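Local atomic coordinates of RE55538p (Drosophila melanogaster, PDB entry 4IX7), a protein that represses transcription of neural-development genes as a homodimer, its BEN domain preferentially binding the palindrome CCAATTGG, and serves as corepressor for Suppressor of Hairless. Residues A30-L35 with C99-K104; T43-S48 with K104-Q109; H47-K52 with A94-C99. One frame throughout, in Å; residues are numbered along the deposited sequence. Where two conformers were deposited one is given.

Contact 1: A30-L35 with C99-K104; sequences ATRKLL and CADENK. With nucleotides of chain B; nucleotides of chain A.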
# COMPACT_ATOMS: atom_id res chain seq x y z
N ALA C 30 7.16 -7.28 -12.77
CA ALA C 30 8.61 -7.30 -12.91
C ALA C 30 9.26 -7.76 -11.60
O ALA C 30 10.17 -8.59 -11.59
CB ALA C 30 9.13 -5.93 -13.32
N THR C 31 8.75 -7.21 -10.50
CA THR C 31 9.25 -7.53 -9.17
C THR C 31 9.03 -9.01 -8.86
O THR C 31 9.94 -9.70 -8.39
CB THR C 31 8.56 -6.64 -8.13
OG1 THR C 31 8.84 -5.27 -8.45
CG2 THR C 31 9.09 -6.92 -6.73
N ARG C 32 7.83 -9.51 -9.14
CA ARG C 32 7.53 -10.92 -8.90
C ARG C 32 8.47 -11.83 -9.67
O ARG C 32 8.96 -12.83 -9.13
CB ARG C 32 6.07 -11.24 -9.26
CG ARG C 32 5.05 -10.61 -8.33
CD ARG C 32 3.63 -10.83 -8.82
NE ARG C 32 2.67 -10.31 -7.86
CZ ARG C 32 2.14 -11.02 -6.87
NH1 ARG C 32 1.29 -10.45 -6.02
NH2 ARG C 32 2.45 -12.30 -6.72
N LYS C 33 8.73 -11.50 -10.93
CA LYS C 33 9.59 -12.35 -11.74
C LYS C 33 11.00 -12.40 -11.19
O LYS C 33 11.61 -13.47 -11.10
CB LYS C 33 9.61 -11.91 -13.21
CG LYS C 33 10.43 -12.82 -14.11
CD LYS C 33 9.95 -14.27 -14.04
CE LYS C 33 10.48 -15.10 -15.20
NZ LYS C 33 10.03 -16.52 -15.17
N LEU C 34 11.53 -11.24 -10.80
CA LEU C 34 12.87 -11.21 -10.22
C LEU C 34 12.89 -12.03 -8.94
O LEU C 34 13.82 -12.80 -8.71
CB LEU C 34 13.32 -9.77 -9.95
CG LEU C 34 13.58 -8.92 -11.20
CD1 LEU C 34 13.77 -7.45 -10.82
CD2 LEU C 34 14.82 -9.43 -11.93
N LEU C 35 11.87 -11.87 -8.10
CA LEU C 35 11.82 -12.61 -6.84
C LEU C 35 11.87 -14.12 -7.00
O LEU C 35 12.61 -14.79 -6.29
CB LEU C 35 10.58 -12.24 -6.03
CG LEU C 35 10.60 -10.87 -5.34
CD1 LEU C 35 9.20 -10.56 -4.84
CD2 LEU C 35 11.62 -10.79 -4.20
N CYS C 99 5.53 -12.26 -1.12
CA CYS C 99 5.86 -13.11 0.04
C CYS C 99 4.59 -13.66 0.67
O CYS C 99 4.53 -14.83 1.02
CB CYS C 99 6.65 -12.32 1.09
SG CYS C 99 8.34 -11.99 0.58
N ALA C 100 3.57 -12.82 0.80
CA ALA C 100 2.29 -13.27 1.36
C ALA C 100 1.62 -14.30 0.45
O ALA C 100 1.05 -15.27 0.93
CB ALA C 100 1.37 -12.08 1.59
N ASP C 101 1.72 -14.09 -0.86
CA ASP C 101 1.16 -15.03 -1.84
C ASP C 101 1.83 -16.41 -1.73
O ASP C 101 1.16 -17.45 -1.76
CB ASP C 101 1.31 -14.49 -3.26
CG ASP C 101 0.44 -13.27 -3.54
OD1 ASP C 101 -0.53 -13.03 -2.79
OD2 ASP C 101 0.72 -12.55 -4.53
N GLU C 102 3.15 -16.42 -1.59
CA GLU C 102 3.89 -17.68 -1.49
C GLU C 102 3.62 -18.38 -0.17
O GLU C 102 3.57 -19.61 -0.10
CB GLU C 102 5.39 -17.46 -1.70
CG GLU C 102 5.74 -17.04 -3.12
CD GLU C 102 5.48 -18.12 -4.16
OE1 GLU C 102 5.30 -19.32 -3.81
OE2 GLU C 102 5.47 -17.78 -5.36
N ASN C 103 3.44 -17.60 0.88
CA ASN C 103 3.07 -18.16 2.17
C ASN C 103 1.73 -18.88 2.08
O ASN C 103 1.57 -19.96 2.65
CB ASN C 103 3.03 -17.08 3.24
CG ASN C 103 2.67 -17.61 4.60
OD1 ASN C 103 1.50 -17.63 4.98
ND2 ASN C 103 3.68 -18.05 5.36
N LYS C 104 0.78 -18.30 1.37
CA LYS C 104 -0.54 -18.91 1.24
C LYS C 104 -0.43 -20.25 0.53
O LYS C 104 -1.07 -21.24 0.90
CB LYS C 104 -1.49 -18.00 0.47
CG LYS C 104 -2.02 -16.86 1.31
CD LYS C 104 -2.62 -15.77 0.43
CE LYS C 104 -3.14 -14.64 1.30
NZ LYS C 104 -3.67 -13.53 0.46
P DT B 3 1.95 -14.30 -10.55
OP1 DT B 3 2.69 -13.97 -11.79
OP2 DT B 3 2.64 -14.53 -9.27
O5' DT B 3 0.89 -13.14 -10.29
C5' DT B 3 0.12 -12.71 -11.38
C4' DT B 3 -0.88 -11.68 -10.89
O4' DT B 3 -1.83 -12.35 -10.03
C3' DT B 3 -0.28 -10.55 -10.06
O3' DT B 3 -0.57 -9.32 -10.73
C2' DT B 3 -0.95 -10.70 -8.70
C1' DT B 3 -2.24 -11.43 -9.04
N1 DT B 3 -2.83 -12.22 -7.94
C2 DT B 3 -4.19 -12.07 -7.67
O2 DT B 3 -4.91 -11.29 -8.29
N3 DT B 3 -4.65 -12.86 -6.65
C4 DT B 3 -3.94 -13.78 -5.92
O4 DT B 3 -4.46 -14.45 -5.03
C5 DT B 3 -2.54 -13.90 -6.26
C7 DT B 3 -1.66 -14.86 -5.52
C6 DT B 3 -2.06 -13.13 -7.25
P DC B 4 -0.05 -7.93 -10.14
OP1 DC B 4 0.08 -6.97 -11.26
OP2 DC B 4 1.10 -8.21 -9.24
O5' DC B 4 -1.23 -7.47 -9.18
C5' DC B 4 -2.50 -7.23 -9.76
C4' DC B 4 -3.51 -7.02 -8.65
O4' DC B 4 -3.61 -8.22 -7.87
C3' DC B 4 -3.11 -5.95 -7.64
O3' DC B 4 -3.91 -4.82 -7.95
C2' DC B 4 -3.44 -6.55 -6.27
C1' DC B 4 -4.15 -7.84 -6.62
N1 DC B 4 -3.87 -8.97 -5.70
C2 DC B 4 -4.91 -9.51 -4.93
O2 DC B 4 -6.04 -9.02 -5.05
N3 DC B 4 -4.65 -10.54 -4.09
C4 DC B 4 -3.41 -11.03 -4.00
N4 DC B 4 -3.19 -12.05 -3.15
C5 DC B 4 -2.33 -10.48 -4.76
C6 DC B 4 -2.60 -9.47 -5.59
P DG A 10 -7.80 -16.12 6.29
OP1 DG A 10 -8.54 -16.97 7.27
OP2 DG A 10 -6.72 -16.73 5.48
O5' DG A 10 -8.84 -15.47 5.29
C5' DG A 10 -9.97 -14.82 5.83
C4' DG A 10 -10.91 -14.43 4.71
O4' DG A 10 -10.30 -13.44 3.83
C3' DG A 10 -11.33 -15.57 3.79
O3' DG A 10 -12.66 -15.28 3.42
C2' DG A 10 -10.35 -15.47 2.62
C1' DG A 10 -10.07 -13.98 2.54
N9 DG A 10 -8.70 -13.59 2.25
C8 DG A 10 -7.54 -14.26 2.58
N7 DG A 10 -6.45 -13.62 2.22
C5 DG A 10 -6.92 -12.44 1.64
C6 DG A 10 -6.23 -11.36 1.06
O6 DG A 10 -5.00 -11.22 0.94
N1 DG A 10 -7.07 -10.37 0.58
C2 DG A 10 -8.45 -10.42 0.65
N2 DG A 10 -9.11 -9.38 0.12
N3 DG A 10 -9.12 -11.43 1.18
C4 DG A 10 -8.30 -12.40 1.66
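R32, on helix 27-38, reaches D101, on helix 88-112, at the DNA-binding surface of the BEN domain. The tight part is a single salt bridge. In the conformer described here, R32 presents NH1 and NH2 end-on to one atom, D101 OD2: NH1, at 2.6 Å, meets it nearly along its C-O bond, and NH2, at 2.8 Å, uses the anti lone pair, away from OD1. Guanidinium and carboxylate are nearly coplanar, 20° apart, and OD2 sits in the guanidinium plane. With CG anti to its carbonyl carbon (chi1 -69°) and the chain extended to NE, R32 crosses D101 at about a right angle. DT3 of chain B lays C2' over one guanidinium face, and NE donates to OP2 of DC4 of chain B (3.0 Å).

Beyond this bridge the two segments hardly meet, L35 CD1 staying 5.5 Å from C99 N; helix 27-38 packs instead on the preceding turns of helix 88-112, T31 on I95 and L35 on K98. K104 sends NZ to O6 of DG10 of chain A (2.7 Å). D101 CG packs on the DT3 methyl C7 (3.3 Å), and N4 of DC4 donates to D101 OD1 (2.9 Å), almost straight at 176°.

Contact 2: T43-S48 with K104-Q109; sequences TLATHS and KMMKIQ. With nucleotides of chain A.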
# COMPACT_ATOMS: atom_id res chain seq x y z
N THR C 43 11.71 -19.90 0.59
CA THR C 43 12.26 -18.70 1.20
C THR C 43 11.25 -17.55 1.20
O THR C 43 11.05 -16.87 2.21
CB THR C 43 13.55 -18.26 0.48
OG1 THR C 43 14.53 -19.30 0.57
CG2 THR C 43 14.11 -17.01 1.11
N LEU C 44 10.60 -17.34 0.05
CA LEU C 44 9.59 -16.29 -0.07
C LEU C 44 8.42 -16.55 0.87
O LEU C 44 7.83 -15.61 1.41
CB LEU C 44 9.08 -16.21 -1.51
CG LEU C 44 10.13 -15.83 -2.55
CD1 LEU C 44 9.52 -15.87 -3.95
CD2 LEU C 44 10.68 -14.44 -2.26
N ALA C 45 8.10 -17.82 1.07
CA ALA C 45 6.93 -18.16 1.87
C ALA C 45 7.19 -18.02 3.37
O ALA C 45 6.25 -17.88 4.16
CB ALA C 45 6.48 -19.57 1.56
N THR C 46 8.45 -18.04 3.76
CA THR C 46 8.81 -18.03 5.19
C THR C 46 9.51 -16.77 5.66
O THR C 46 9.82 -16.64 6.84
CB THR C 46 9.73 -19.21 5.53
OG1 THR C 46 10.91 -19.17 4.71
CG2 THR C 46 9.01 -20.53 5.31
N HIS C 47 9.78 -15.84 4.74
CA HIS C 47 10.47 -14.60 5.06
C HIS C 47 9.58 -13.41 4.74
O HIS C 47 8.54 -13.56 4.09
CB HIS C 47 11.78 -14.49 4.26
CG HIS C 47 12.85 -15.42 4.74
ND1 HIS C 47 12.70 -16.79 4.75
CD2 HIS C 47 14.09 -15.16 5.24
CE1 HIS C 47 13.81 -17.34 5.23
NE2 HIS C 47 14.66 -16.38 5.53
N SER C 48 10.00 -12.24 5.19
CA SER C 48 9.33 -10.99 4.89
C SER C 48 10.33 -9.93 4.44
O SER C 48 11.55 -10.12 4.51
CB SER C 48 8.56 -10.49 6.12
OG SER C 48 9.46 -10.20 7.18
N LYS C 104 0.78 -18.30 1.37
CA LYS C 104 -0.54 -18.91 1.24
C LYS C 104 -0.43 -20.25 0.53
O LYS C 104 -1.07 -21.24 0.90
CB LYS C 104 -1.49 -18.00 0.47
CG LYS C 104 -2.02 -16.86 1.31
CD LYS C 104 -2.62 -15.77 0.43
CE LYS C 104 -3.14 -14.64 1.30
NZ LYS C 104 -3.67 -13.53 0.46
N MSE C 105 0.41 -20.27 -0.49
CA MSE C 105 0.63 -21.49 -1.23
C MSE C 105 1.33 -22.57 -0.39
O MSE C 105 0.97 -23.75 -0.47
CB MSE C 105 1.36 -21.17 -2.53
CG MSE C 105 0.53 -20.28 -3.41
SE MSE C 105 -0.95 -21.34 -4.11
CE MSE C 105 0.31 -22.50 -5.03
N MSE C 106 2.28 -22.17 0.45
CA MSE C 106 2.93 -23.11 1.37
C MSE C 106 1.95 -23.71 2.37
O MSE C 106 2.03 -24.90 2.70
CB MSE C 106 4.09 -22.45 2.13
CG MSE C 106 4.65 -23.31 3.28
SE MSE C 106 6.02 -22.48 4.40
CE MSE C 106 4.90 -21.24 5.39
N LYS C 107 1.02 -22.90 2.86
CA LYS C 107 0.04 -23.37 3.84
C LYS C 107 -0.86 -24.44 3.23
O LYS C 107 -1.26 -25.38 3.91
CB LYS C 107 -0.81 -22.22 4.36
CG LYS C 107 -0.09 -21.35 5.37
CD LYS C 107 -1.07 -20.42 6.06
CE LYS C 107 -0.36 -19.45 6.98
NZ LYS C 107 -0.97 -18.10 6.88
N ILE C 108 -1.17 -24.27 1.95
CA ILE C 108 -1.95 -25.25 1.21
C ILE C 108 -1.21 -26.58 1.11
O ILE C 108 -1.77 -27.64 1.38
CB ILE C 108 -2.28 -24.73 -0.21
CG1 ILE C 108 -3.42 -23.72 -0.13
CG2 ILE C 108 -2.65 -25.89 -1.14
CD1 ILE C 108 -3.51 -22.81 -1.34
N GLN C 109 0.06 -26.52 0.74
CA GLN C 109 0.84 -27.73 0.53
C GLN C 109 1.08 -28.48 1.84
O GLN C 109 1.26 -29.70 1.83
CB GLN C 109 2.14 -27.42 -0.22
CG GLN C 109 1.96 -27.37 -1.74
CD GLN C 109 2.60 -26.16 -2.39
OE1 GLN C 109 3.80 -25.91 -2.25
NE2 GLN C 109 1.80 -25.39 -3.12
P DG A 10 -7.80 -16.12 6.29
OP1 DG A 10 -8.54 -16.97 7.27
OP2 DG A 10 -6.72 -16.73 5.48
O5' DG A 10 -8.84 -15.47 5.29
C5' DG A 10 -9.97 -14.82 5.83
C4' DG A 10 -10.91 -14.43 4.71
O4' DG A 10 -10.30 -13.44 3.83
C3' DG A 10 -11.33 -15.57 3.79
O3' DG A 10 -12.66 -15.28 3.42
C2' DG A 10 -10.35 -15.47 2.62
C1' DG A 10 -10.07 -13.98 2.54
N9 DG A 10 -8.70 -13.59 2.25
C8 DG A 10 -7.54 -14.26 2.58
N7 DG A 10 -6.45 -13.62 2.22
C5 DG A 10 -6.92 -12.44 1.64
C6 DG A 10 -6.23 -11.36 1.06
O6 DG A 10 -5.00 -11.22 0.94
N1 DG A 10 -7.07 -10.37 0.58
C2 DG A 10 -8.45 -10.42 0.65
N2 DG A 10 -9.11 -9.38 0.12
N3 DG A 10 -9.12 -11.43 1.18
C4 DG A 10 -8.30 -12.40 1.66
P DT A 9 -2.06 -14.81 8.41
OP1 DT A 9 -2.32 -15.78 9.51
OP2 DT A 9 -1.19 -15.21 7.28
O5' DT A 9 -3.45 -14.33 7.81
C5' DT A 9 -4.52 -13.93 8.65
C4' DT A 9 -5.62 -13.32 7.80
O4' DT A 9 -5.14 -12.09 7.21
C3' DT A 9 -6.04 -14.19 6.63
O3' DT A 9 -7.20 -14.87 7.09
C2' DT A 9 -6.40 -13.19 5.53
C1' DT A 9 -5.90 -11.84 6.05
N1 DT A 9 -5.01 -11.12 5.11
C2 DT A 9 -5.37 -9.84 4.73
O2 DT A 9 -6.38 -9.28 5.11
N3 DT A 9 -4.49 -9.23 3.87
C4 DT A 9 -3.32 -9.77 3.37
O4 DT A 9 -2.59 -9.14 2.61
C5 DT A 9 -3.01 -11.10 3.82
C7 DT A 9 -1.76 -11.79 3.35
C6 DT A 9 -3.85 -11.70 4.67
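Helix 41-46 and helix 88-112 draw nearest between these segments at A45 and M106, whose CA atoms lie 6.4 Å apart, just where the shorter helix ends and the chain turns toward strand 47-48. Both side chains set out toward the other helix, and A45 CB meets M106 CB at 3.8 Å. From there M106, a selenomethionine in this crystal, runs on with CG anti to its backbone N (chi1 170°) and bends at its last torsion. That course brings SE against T46, 3.7 Å from CG2, and leaves CE 3.8 Å from A45 O. T46 and M106 cross at about a right angle. The T46 hydroxyl lies between its backbone N and carbonyl carbon (chi1 57°) and bonds to the carbonyl of E42; CG2 is the branch turned to the selenium.

The lysines of the segment 104-109 serve the DNA instead: K107 NZ comes within 2.9 Å of OP2 of DT9 of chain A, and K104 CE packs on that thymine's methyl C7 at 3.8 Å. Between the two segments themselves the hold is van der Waals contact and burial of apolar surface; the polar link of the helices, probably a hydrogen bond from N103 to A45 O, lies one residue earlier.

Contact 3: H47-K52 with A94-C99; sequences HSVTGK and AITTKC. With nucleotides of chain A.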
# COMPACT_ATOMS: atom_id res chain seq x y z
N HIS C 47 9.78 -15.84 4.74
CA HIS C 47 10.47 -14.60 5.06
C HIS C 47 9.58 -13.41 4.74
O HIS C 47 8.54 -13.56 4.09
CB HIS C 47 11.78 -14.49 4.26
CG HIS C 47 12.85 -15.42 4.74
ND1 HIS C 47 12.70 -16.79 4.75
CD2 HIS C 47 14.09 -15.16 5.24
CE1 HIS C 47 13.81 -17.34 5.23
NE2 HIS C 47 14.66 -16.38 5.53
N SER C 48 10.00 -12.24 5.19
CA SER C 48 9.33 -10.99 4.89
C SER C 48 10.33 -9.93 4.44
O SER C 48 11.55 -10.12 4.51
CB SER C 48 8.56 -10.49 6.12
OG SER C 48 9.46 -10.20 7.18
N VAL C 49 9.82 -8.78 4.00
CA VAL C 49 10.70 -7.70 3.58
C VAL C 49 11.54 -7.18 4.74
O VAL C 49 12.74 -6.96 4.59
CB VAL C 49 9.90 -6.54 2.96
CG1 VAL C 49 10.79 -5.34 2.70
CG2 VAL C 49 9.25 -7.01 1.67
N THR C 50 10.91 -7.00 5.90
CA THR C 50 11.56 -6.33 7.04
C THR C 50 11.97 -7.23 8.19
O THR C 50 12.80 -6.83 9.02
CB THR C 50 10.66 -5.22 7.65
OG1 THR C 50 9.52 -5.82 8.27
CG2 THR C 50 10.22 -4.23 6.58
N GLY C 51 11.40 -8.43 8.27
CA GLY C 51 11.66 -9.33 9.39
C GLY C 51 10.98 -8.90 10.68
O GLY C 51 11.21 -9.51 11.73
N LYS C 52 10.13 -7.88 10.62
CA LYS C 52 9.44 -7.41 11.82
C LYS C 52 8.06 -8.04 11.90
O LYS C 52 7.45 -8.33 10.88
CB LYS C 52 9.34 -5.89 11.81
CG LYS C 52 10.70 -5.21 11.86
CD LYS C 52 10.56 -3.71 12.05
CE LYS C 52 11.83 -3.12 12.63
NZ LYS C 52 11.56 -1.79 13.25
N ALA C 94 5.20 -4.57 -3.62
CA ALA C 94 5.10 -5.76 -4.46
C ALA C 94 5.79 -6.96 -3.83
O ALA C 94 5.29 -8.08 -3.91
CB ALA C 94 5.64 -5.48 -5.85
N ILE C 95 6.94 -6.74 -3.19
CA ILE C 95 7.64 -7.83 -2.51
C ILE C 95 6.82 -8.36 -1.33
O ILE C 95 6.66 -9.58 -1.17
CB ILE C 95 9.03 -7.40 -2.01
CG1 ILE C 95 9.87 -6.87 -3.18
CG2 ILE C 95 9.73 -8.59 -1.36
CD1 ILE C 95 11.19 -6.22 -2.75
N THR C 96 6.26 -7.46 -0.53
CA THR C 96 5.41 -7.87 0.59
C THR C 96 4.27 -8.76 0.11
O THR C 96 3.98 -9.80 0.70
CB THR C 96 4.82 -6.63 1.32
OG1 THR C 96 5.88 -5.86 1.93
CG2 THR C 96 3.81 -7.05 2.37
N THR C 97 3.63 -8.36 -0.98
CA THR C 97 2.50 -9.09 -1.50
C THR C 97 2.93 -10.46 -2.01
O THR C 97 2.29 -11.46 -1.73
CB THR C 97 1.81 -8.32 -2.63
OG1 THR C 97 1.47 -7.00 -2.18
CG2 THR C 97 0.53 -9.05 -3.05
N LYS C 98 4.04 -10.51 -2.74
CA LYS C 98 4.52 -11.77 -3.28
C LYS C 98 4.89 -12.76 -2.17
O LYS C 98 4.60 -13.97 -2.27
CB LYS C 98 5.70 -11.55 -4.23
CG LYS C 98 6.32 -12.84 -4.79
CD LYS C 98 5.26 -13.72 -5.44
CE LYS C 98 5.90 -14.81 -6.29
NZ LYS C 98 4.90 -15.76 -6.88
N CYS C 99 5.53 -12.26 -1.12
CA CYS C 99 5.86 -13.11 0.04
C CYS C 99 4.59 -13.66 0.67
O CYS C 99 4.53 -14.83 1.02
CB CYS C 99 6.65 -12.32 1.09
SG CYS C 99 8.34 -11.99 0.58
P DA A 7 6.76 -6.37 5.92
OP1 DA A 7 8.11 -6.86 6.28
OP2 DA A 7 6.27 -6.45 4.52
O5' DA A 7 5.69 -7.13 6.79
C5' DA A 7 5.96 -7.31 8.18
C4' DA A 7 4.87 -8.16 8.78
O4' DA A 7 3.67 -7.34 8.93
C3' DA A 7 4.45 -9.39 7.99
O3' DA A 7 4.07 -10.41 8.92
C2' DA A 7 3.24 -8.92 7.18
C1' DA A 7 2.64 -7.87 8.12
N9 DA A 7 1.99 -6.74 7.44
C8 DA A 7 2.43 -6.08 6.32
N7 DA A 7 1.63 -5.10 5.94
C5 DA A 7 0.61 -5.12 6.88
C6 DA A 7 -0.56 -4.34 7.03
N6 DA A 7 -0.91 -3.33 6.21
N1 DA A 7 -1.36 -4.63 8.08
C2 DA A 7 -1.04 -5.64 8.91
N3 DA A 7 0.04 -6.44 8.86
C4 DA A 7 0.81 -6.13 7.80
P DA A 6 7.08 0.39 3.98
OP1 DA A 6 8.49 0.22 3.61
OP2 DA A 6 6.03 0.63 2.96
O5' DA A 6 6.59 -0.89 4.80
C5' DA A 6 7.44 -1.37 5.82
C4' DA A 6 6.80 -2.59 6.47
O4' DA A 6 5.53 -2.20 7.05
C3' DA A 6 6.49 -3.77 5.55
O3' DA A 6 6.63 -4.85 6.44
C2' DA A 6 5.03 -3.49 5.17
C1' DA A 6 4.48 -2.96 6.49
N9 DA A 6 3.32 -2.08 6.43
C8 DA A 6 3.00 -1.13 5.48
N7 DA A 6 1.89 -0.49 5.76
C5 DA A 6 1.47 -1.01 6.98
C6 DA A 6 0.36 -0.76 7.81
N6 DA A 6 -0.57 0.16 7.53
N1 DA A 6 0.26 -1.49 8.95
C2 DA A 6 1.20 -2.40 9.21
N3 DA A 6 2.28 -2.72 8.51
C4 DA A 6 2.35 -1.99 7.39
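H47 meets C99 with its peptide carbonyl and not with its ring: H47 O rests 3.8 Å from C99 CB, while the imidazole leads away from the helix. One face of that ring carries T43 CG2, set 3.9 Å above the plane and offset toward the rim, and at the edge ND1 donates nearly in plane to T46 OG1 (3.0 Å). The ring thus lies against the end of helix 41-46, and it is the carbonyl that meets C99.

Two residues on, V49 starts its side chain toward helix 88-112, and CG2 does the touching. This branch is pressed against I95 CG2 at 3.5 Å, closer than ordinary van der Waals contact, and also borders T96 OG1 at 3.6 Å. V49 crosses both I95 and T96 at about a right angle, and its one methyl touches both neighbours.

In the BEN domain this is where the loop after strand 47-48 and the long DNA-reading helix converge on one phosphate, that of DA7 of chain A. The loop supplies two donors to OP1, T50 N at 2.8 Å and T50 OG1 at 2.7 Å. From the helix, T96 OG1 bonds to OP2, also at 2.7 Å; its further bond to the carbonyl of R92 is weak. Hydroxyls of S48 and T50 also bond to the backbone ahead of them. S48 OG accepts from G51 N in an ST motif, and T50 OG1 accepts from K52 N in an ST turn. The T50 hydroxyl, placed between backbone N and carbonyl carbon (chi1 67°), thereby accepts a hydrogen bond from the turn and donates to the phosphate with the same atom, while K52 brings its carbonyl oxygen close to C5' of the same nucleotide.

Overall arrangement
All three contacts draw on helix 88-112 and follow it along the DNA, contact 3 toward its start, contact 1 next, contact 2 toward its end. Contact 1 lies about 10 Å from contact 2 and about 9 Å from contact 3, centre to centre; contacts 2 and 3 are about 11 Å apart. The borders are packed: R32 NH1 of contact 1 lies 3.4 Å from T97 CG2 of contact 3, and L44 O rests 3.5 Å from C99 CB, which contacts 1 and 3 share. Contact 1 joins a phosphate (R32) to base edges (D101, K104), contact 2 adds K107 near a phosphate and Q109 at a guanine, and contact 3 holds the DA7 phosphate, with T96 and T97 packing on bases.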